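Sporozoite-specific SAG protein (Toxoplasma gondii, PDB 2WNK) is a SAG2-related surface antigen of the SRS family, probably displayed on the surface of the sporozoite. Local coordinates at residues T4-E9 against D119-H124; S30-I35 against C100-A105. One frame throughout, in Å; residues are numbered along the deposited sequence.

Contact 1. Residues T4-E9 against D119-H124; sequences TSCETE and DKCGVH
Cys6 and Cys121 are joined by a disulfide, SG to SG at 2.0 Å, that ties the loop 4-9 to the segment 119-124. The bridge has a torsion of -80° about its S-S bond. On the loop side Cys6 is the centre of an inverse gamma turn; on the strand side Cys121 CB points toward the loop, and its SG, anti to the backbone N (chi1 -178°), meets the sulfur of Cys6. That second sulfur, Cys6 SG, also lies 3.1 Å from Gly122 O and packs against Val123 CG2 at 3.9 Å, while Cys121 SG comes within 3.4 Å of Thr8 O.

Farther along, the Glu9 side chain runs over the backbone of Asp119. Its CB is 4.1 Å from Lys120 O, the same carbonyl that receives a CA-H...O contact from Glu9 CA. The next atom, CG, approaches Asp119 C at 3.8 Å, and CD follows near Asp119 CA. At the tip OE2 lies 3.4 Å from Asp119 CA, with the Asp119 carbonyl oxygen, another acceptor, close by. The main polar partner of OE2 lies outside the two segments: Arg102 NH1, in a salt bridge modelled too short to be trusted in detail.

Around the disulfide, Ile13 and Cys100 cover Cys6, and Leu32 touches Cys121. The chemistry is thus covalent and apolar at the buried bridge and polar toward the exposed Glu9, which implies that the cystine itself fixes the N-terminal loop to a strand more than a hundred residues later in this SRS domain.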
ATOM      1  N   THR A   4       3.325   8.191  17.059  1.00 24.17           N
ATOM      2  CA  THR A   4       3.100   9.078  15.877  1.00 23.60           C
ATOM      3  C   THR A   4       3.766  10.463  16.019  1.00 21.16           C
ATOM      4  O   THR A   4       4.010  11.170  15.027  1.00 20.23           O
ATOM      5  CB  THR A   4       1.635   9.281  15.615  1.00 25.01           C
ATOM      6  OG1 THR A   4       1.495  10.217  14.544  1.00 29.95           O
ATOM      7  CG2 THR A   4       0.934   9.829  16.848  1.00 25.44           C
ATOM      8  N   SER A   5       4.053  10.836  17.257  1.00 18.84           N
ATOM      9  CA  SER A   5       4.747  12.093  17.535  1.00 17.23           C
ATOM     10  C   SER A   5       6.226  11.828  17.804  1.00 16.31           C
ATOM     11  O   SER A   5       6.588  10.881  18.524  1.00 15.83           O
ATOM     12  CB  SER A   5       4.100  12.809  18.743  1.00 17.07           C
ATOM     13  OG  SER A   5       4.749  14.041  19.011  1.00 14.61           O
ATOM     14  N   CYS A   6       7.080  12.655  17.225  1.00 15.44           N
ATOM     15  CA  CYS A   6       8.539  12.471  17.372  1.00 16.12           C
ATOM     16  C   CYS A   6       9.006  13.095  18.692  1.00 17.05           C
ATOM     17  O   CYS A   6       9.453  14.246  18.686  1.00 17.12           O
ATOM     18  CB  CYS A   6       9.270  13.062  16.165  1.00 14.99           C
ATOM     19  SG  CYS A   6      10.710  12.043  15.608  1.00 14.01           S
ATOM     20  N   GLU A   7       8.913  12.301  19.780  1.00 16.93           N
ATOM     21  CA  GLU A   7       9.158  12.714  21.178  1.00 17.63           C
ATOM     22  C   GLU A   7      10.529  12.393  21.788  1.00 17.84           C
ATOM     23  O   GLU A   7      10.776  12.701  22.973  1.00 18.20           O
ATOM     24  CB  GLU A   7       8.157  12.021  22.104  1.00 17.50           C
ATOM     25  CG  GLU A   7       6.698  12.249  21.781  1.00 18.25           C
ATOM     26  CD  GLU A   7       5.804  11.644  22.847  1.00 20.25           C
ATOM     27  OE1 GLU A   7       6.041  10.479  23.217  1.00 19.40           O
ATOM     28  OE2 GLU A   7       4.863  12.315  23.320  1.00 24.10           O
ATOM     29  N   THR A   8      11.370  11.666  21.075  1.00 16.87           N
ATOM     30  CA  THR A   8      12.598  11.246  21.712  1.00 16.75           C
ATOM     31  C   THR A   8      13.784  11.824  20.937  1.00 16.37           C
ATOM     32  O   THR A   8      14.019  11.436  19.812  1.00 16.58           O
ATOM     33  CB  THR A   8      12.687   9.686  21.859  1.00 17.06           C
ATOM     34  OG1 THR A   8      11.483   9.181  22.467  1.00 18.32           O
ATOM     35  CG2 THR A   8      13.848   9.309  22.760  1.00 17.99           C
ATOM     36  N   GLU A   9      14.479  12.779  21.548  1.00 16.35           N
ATOM     37  CA  GLU A   9      15.715  13.326  20.937  1.00 16.46           C
ATOM     38  C   GLU A   9      16.741  12.236  20.788  1.00 16.90           C
ATOM     39  O   GLU A   9      16.939  11.426  21.725  1.00 16.55           O
ATOM     40  CB  GLU A   9      16.308  14.414  21.798  1.00 17.37           C
ATOM     41  CG  GLU A   9      15.662  15.764  21.587  1.00 21.40           C
ATOM     42  CD  GLU A   9      16.132  16.760  22.604  1.00 26.18           C
ATOM     43  OE1 GLU A   9      15.887  16.543  23.810  1.00 31.17           O
ATOM     44  OE2 GLU A   9      16.768  17.758  22.218  1.00 28.30           O
ATOM     45  N   ASP A 119      20.036  16.353  19.362  1.00 13.15           N
ATOM     46  CA  ASP A 119      19.034  17.367  19.753  1.00 14.40           C
ATOM     47  C   ASP A 119      17.803  17.429  18.858  1.00 14.06           C
ATOM     48  O   ASP A 119      17.057  18.419  18.911  1.00 14.73           O
ATOM     49  CB  ASP A 119      19.664  18.772  19.793  1.00 15.77           C
ATOM     50  CG  ASP A 119      20.293  19.161  18.457  1.00 17.27           C
ATOM     51  OD1 ASP A 119      20.496  20.371  18.232  1.00 24.66           O
ATOM     52  OD2 ASP A 119      20.555  18.272  17.635  1.00 18.10           O
ATOM     53  N   LYS A 120      17.602  16.393  18.059  1.00 13.11           N
ATOM     54  CA  LYS A 120      16.478  16.354  17.089  1.00 13.28           C
ATOM     55  C   LYS A 120      15.841  14.984  17.127  1.00 12.93           C
ATOM     56  O   LYS A 120      16.432  14.060  17.666  1.00 13.71           O
ATOM     57  CB  LYS A 120      16.990  16.676  15.672  1.00 14.14           C
ATOM     58  CG  LYS A 120      17.496  18.120  15.557  1.00 15.83           C
ATOM     59  CD  LYS A 120      18.173  18.389  14.206  1.00 14.62           C
ATOM     60  CE  LYS A 120      19.122  19.580  14.296  1.00 18.21           C
ATOM     61  NZ  LYS A 120      19.421  20.129  12.951  1.00 18.58           N
ATOM     62  N   CYS A 121      14.649  14.831  16.530  1.00 12.68           N
ATOM     63  CA  CYS A 121      14.002  13.528  16.481  1.00 12.87           C
ATOM     64  C   CYS A 121      13.788  13.199  15.010  1.00 12.92           C
ATOM     65  O   CYS A 121      13.421  14.086  14.231  1.00 12.62           O
ATOM     66  CB  CYS A 121      12.654  13.549  17.275  1.00 14.09           C
ATOM     67  SG  CYS A 121      11.818  11.925  17.299  1.00 14.27           S
ATOM     68  N   GLY A 122      14.029  11.949  14.603  1.00 12.64           N
ATOM     69  CA  GLY A 122      14.048  11.601  13.181  1.00 11.20           C
ATOM     70  C   GLY A 122      12.766  10.852  12.803  1.00 12.38           C
ATOM     71  O   GLY A 122      12.187  10.132  13.622  1.00 13.17           O
ATOM     72  N   VAL A 123      12.315  11.079  11.576  1.00 12.64           N
ATOM     73  CA  VAL A 123      11.152  10.407  11.010  1.00 13.61           C
ATOM     74  C   VAL A 123      11.608   9.703   9.758  1.00 13.89           C
ATOM     75  O   VAL A 123      12.157  10.352   8.855  1.00 15.31           O
ATOM     76  CB  VAL A 123      10.098  11.417  10.603  1.00 13.22           C
ATOM     77  CG1 VAL A 123       8.930  10.698   9.865  1.00 13.30           C
ATOM     78  CG2 VAL A 123       9.572  12.119  11.838  1.00 13.21           C
ATOM     79  N   HIS A 124      11.465   8.381   9.738  1.00 13.99           N
ATOM     80  CA  HIS A 124      11.890   7.582   8.605  1.00 15.09           C
ATOM     81  C   HIS A 124      10.626   6.989   7.977  1.00 15.60           C
ATOM     82  O   HIS A 124       9.872   6.282   8.669  1.00 15.87           O
ATOM     83  CB  HIS A 124      12.777   6.458   9.073  1.00 14.61           C
ATOM     84  CG  HIS A 124      13.103   5.478   7.993  1.00 19.69           C
ATOM     85  ND1 HIS A 124      13.116   4.120   8.209  1.00 23.57           N
ATOM     86  CD2 HIS A 124      13.369   5.653   6.675  1.00 18.55           C
ATOM     87  CE1 HIS A 124      13.406   3.497   7.079  1.00 24.89           C
ATOM     88  NE2 HIS A 124      13.567   4.404   6.133  1.00 22.12           N
TER

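Contact 2. Residues S30-I35 against C100-A105; sequences STLEEI and CQRTGA
Glu34 and Gln101 pair through their backbones, and the firmer of their two bonds is Gln101 N to Glu34 O, 2.9 Å long with an N-H...O angle of 160°. The return bond, Glu34 N to Gln101 O, is weak. Two acidic side chains add to this pairing. Thr103 OG1 donates to Glu33 OE1 at 2.6 Å, reaching the oxygen from well above the carboxylate plane. The neighbouring glutamate also meets its donor above the plane: Gly104 N binds Glu34 OE1 at 3.2 Å and nearly straight, at 164°. Glu34 CG stands anti to the backbone N (chi1 163°); the extended chain beyond it carries the carboxylate across to the loop following strand 94-101. Two adjacent glutamates thereby hold Thr103 and Gly104 of that exposed loop, one through a hydroxyl and the other through a peptide N-H.

Outward from the polar grip, the packing mixes apolar side chains with backbone carbonyls. Leu32 CB meets Cys100 CB at 3.9 Å, and Leu32 O lies 3.4 Å from the same CB; Cys100 itself is disulfide-bonded to Cys28. Leu32 CD2 comes 3.8 Å from NH1 of Arg102, whose guanidinium it approaches obliquely and which is turned to Glu9 in a doubtfully short salt bridge. The CG of that arginine rests against Thr31 O.

Ile35 and Cys100 continue the antiparallel register as a non-hydrogen-bonded pair, with their side chains on the face opposite to those of Glu34 and Gln101. Glu33 and Glu34 both stand across from Gln101, which is a classic beta bulge, here at the start of strand 34-36, an outermost strand of the four-stranded mixed sheet in the first SRS domain.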
ATOM      1  N   SER A  30       5.788  20.052  20.280  1.00 13.09           N
ATOM      2  CA  SER A  30       6.087  21.387  20.644  1.00 14.45           C
ATOM      3  C   SER A  30       7.552  21.804  20.799  1.00 15.09           C
ATOM      4  O   SER A  30       7.929  22.801  20.341  1.00 15.57           O
ATOM      5  CB  SER A  30       5.377  21.641  21.956  1.00 11.88           C
ATOM      6  OG  SER A  30       5.596  22.915  22.254  1.00 18.60           O
ATOM      7  N   THR A  31       8.341  21.045  21.493  1.00 16.79           N
ATOM      8  CA  THR A  31       9.697  21.478  21.724  1.00 16.75           C
ATOM      9  C   THR A  31      10.502  21.372  20.417  1.00 16.39           C
ATOM     10  O   THR A  31      11.364  22.139  20.122  1.00 16.44           O
ATOM     11  CB  THR A  31      10.294  20.699  22.857  1.00 16.97           C
ATOM     12  OG1 THR A  31      11.721  20.784  22.822  1.00 22.46           O
ATOM     13  CG2 THR A  31       9.857  19.321  22.821  1.00 20.02           C
ATOM     14  N   LEU A  32      10.117  20.419  19.609  1.00 15.31           N
ATOM     15  CA  LEU A  32      10.851  20.155  18.367  1.00 15.05           C
ATOM     16  C   LEU A  32       9.983  20.537  17.153  1.00 15.40           C
ATOM     17  O   LEU A  32       9.781  19.731  16.207  1.00 12.86           O
ATOM     18  CB  LEU A  32      11.266  18.677  18.274  1.00 15.10           C
ATOM     19  CG  LEU A  32      12.204  18.169  19.361  1.00 14.28           C
ATOM     20  CD1 LEU A  32      12.488  16.678  19.175  1.00 15.63           C
ATOM     21  CD2 LEU A  32      13.487  18.988  19.358  1.00 15.48           C
ATOM     22  N   GLU A  33       9.506  21.785  17.214  1.00 16.78           N
ATOM     23  CA  GLU A  33       8.439  22.356  16.356  1.00 18.66           C
ATOM     24  C   GLU A  33       8.596  21.887  14.922  1.00 18.39           C
ATOM     25  O   GLU A  33       7.599  21.622  14.249  1.00 17.59           O
ATOM     26  CB  GLU A  33       8.397  23.882  16.551  1.00 19.14           C
ATOM     27  CG  GLU A  33       7.614  24.610  15.535  1.00 23.14           C
ATOM     28  CD  GLU A  33       8.172  25.978  15.356  1.00 27.02           C
ATOM     29  OE1 GLU A  33       9.328  26.061  14.899  1.00 29.20           O
ATOM     30  OE2 GLU A  33       7.452  26.961  15.691  1.00 29.39           O
ATOM     31  N   GLU A  34       9.793  21.970  14.344  1.00 17.76           N
ATOM     32  CA  GLU A  34      10.077  22.816  13.187  1.00 16.19           C
ATOM     33  C   GLU A  34      10.576  21.607  12.339  1.00 15.93           C
ATOM     34  O   GLU A  34      11.508  20.890  12.762  1.00 16.04           O
ATOM     35  CB  GLU A  34      11.239  23.795  13.293  1.00 17.19           C
ATOM     36  CG  GLU A  34      11.645  24.262  11.866  1.00 15.10           C
ATOM     37  CD  GLU A  34      12.757  25.287  11.841  1.00 16.72           C
ATOM     38  OE1 GLU A  34      12.483  26.428  12.236  1.00 17.08           O
ATOM     39  OE2 GLU A  34      13.887  24.937  11.447  1.00 16.01           O
ATOM     40  N   ILE A  35       9.954  21.313  11.196  1.00 15.36           N
ATOM     41  CA  ILE A  35      10.435  20.188  10.363  1.00 14.80           C
ATOM     42  C   ILE A  35      11.626  20.588   9.482  1.00 13.73           C
ATOM     43  O   ILE A  35      11.754  21.758   9.052  1.00 14.18           O
ATOM     44  CB  ILE A  35       9.312  19.607   9.442  1.00 13.75           C
ATOM     45  CG1 ILE A  35       9.710  18.226   8.875  1.00 14.64           C
ATOM     46  CG2 ILE A  35       9.032  20.555   8.324  1.00 14.08           C
ATOM     47  CD1 ILE A  35       8.562  17.558   8.029  1.00 14.30           C
ATOM     48  N   CYS A 100      12.618  16.544  13.174  1.00 12.81           N
ATOM     49  CA  CYS A 100      11.867  17.503  13.963  1.00 13.30           C
ATOM     50  C   CYS A 100      12.921  18.161  14.851  1.00 13.97           C
ATOM     51  O   CYS A 100      13.661  17.455  15.553  1.00 14.98           O
ATOM     52  CB  CYS A 100      10.843  16.778  14.840  1.00 14.48           C
ATOM     53  SG  CYS A 100       9.483  15.928  13.928  1.00 14.17           S
ATOM     54  N   GLN A 101      12.999  19.466  14.776  1.00 13.80           N
ATOM     55  CA  GLN A 101      14.033  20.220  15.454  1.00 14.94           C
ATOM     56  C   GLN A 101      13.484  21.464  16.095  1.00 15.95           C
ATOM     57  O   GLN A 101      12.435  21.879  15.776  1.00 14.23           O
ATOM     58  CB  GLN A 101      15.138  20.609  14.475  1.00 15.89           C
ATOM     59  CG  GLN A 101      14.846  21.649  13.504  1.00 18.55           C
ATOM     60  CD  GLN A 101      15.907  21.816  12.415  1.00 21.10           C
ATOM     61  OE1 GLN A 101      15.902  22.768  11.672  1.00 22.15           O
ATOM     62  NE2 GLN A 101      16.765  20.881  12.319  1.00 15.95           N
ATOM     63  N   ARG A 102      14.251  22.047  17.001  1.00 18.06           N
ATOM     64  CA  ARG A 102      13.932  23.351  17.539  1.00 20.32           C
ATOM     65  C   ARG A 102      13.781  24.407  16.475  1.00 20.19           C
ATOM     66  O   ARG A 102      14.412  24.393  15.469  1.00 20.74           O
ATOM     67  CB  ARG A 102      15.023  23.790  18.547  1.00 20.20           C
ATOM     68  CG  ARG A 102      14.741  23.430  19.964  1.00 24.32           C
ATOM     69  CD  ARG A 102      15.951  23.095  20.833  1.00 27.13           C
ATOM     70  NE  ARG A 102      15.854  21.683  21.083  1.00 33.28           N
ATOM     71  CZ  ARG A 102      16.816  20.858  21.433  1.00 33.41           C
ATOM     72  NH1 ARG A 102      16.508  19.608  21.557  1.00 29.00           N
ATOM     73  NH2 ARG A 102      18.062  21.288  21.711  1.00 35.28           N
ATOM     74  N   THR A 103      12.934  25.370  16.727  1.00 20.68           N
ATOM     75  CA  THR A 103      12.793  26.513  15.878  1.00 20.97           C
ATOM     76  C   THR A 103      14.127  27.176  15.694  1.00 22.14           C
ATOM     77  O   THR A 103      14.787  27.426  16.667  1.00 20.55           O
ATOM     78  CB  THR A 103      11.908  27.557  16.547  1.00 21.40           C
ATOM     79  OG1 THR A 103      10.702  26.942  16.955  1.00 21.64           O
ATOM     80  CG2 THR A 103      11.616  28.635  15.600  1.00 20.73           C
ATOM     81  N   GLY A 104      14.515  27.493  14.477  1.00 22.96           N
ATOM     82  CA  GLY A 104      15.811  28.152  14.379  1.00 24.95           C
ATOM     83  C   GLY A 104      16.837  27.427  13.539  1.00 26.18           C
ATOM     84  O   GLY A 104      17.819  28.050  13.135  1.00 26.69           O
ATOM     85  N   ALA A 105      16.890  26.108  13.564  1.00 27.05           N
ATOM     86  CA  ALA A 105      17.764  25.452  14.514  1.00 27.26           C
ATOM     87  C   ALA A 105      18.926  25.403  13.526  1.00 27.74           C
ATOM     88  O   ALA A 105      20.033  24.945  13.833  1.00 28.60           O
ATOM     89  CB  ALA A 105      17.313  24.046  14.876  1.00 27.35           C
TER

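Overall arrangement
Both contacts serve the same mixed sheet of the first SRS domain, in which strands 121-127 and 94-101 are neighbours. Contact 1 fastens a loop to the former covalently, whereas contact 2 pairs the edge strand 34-36 with the latter by backbone bonds and adds carboxylate bonds to the loop that follows it. Each has a buried part, built on cysteines in contact 1 and on Leu32 and Cys100 in contact 2, and an exposed polar margin. Their centres lie about 10 Å apart, joined by backbone bonding between Cys121 and Cys100 and by side-chain packing. Along the chain, both segments of contact 2 fall between those of contact 1, so the disulfide of contact 1 spans the longer separation.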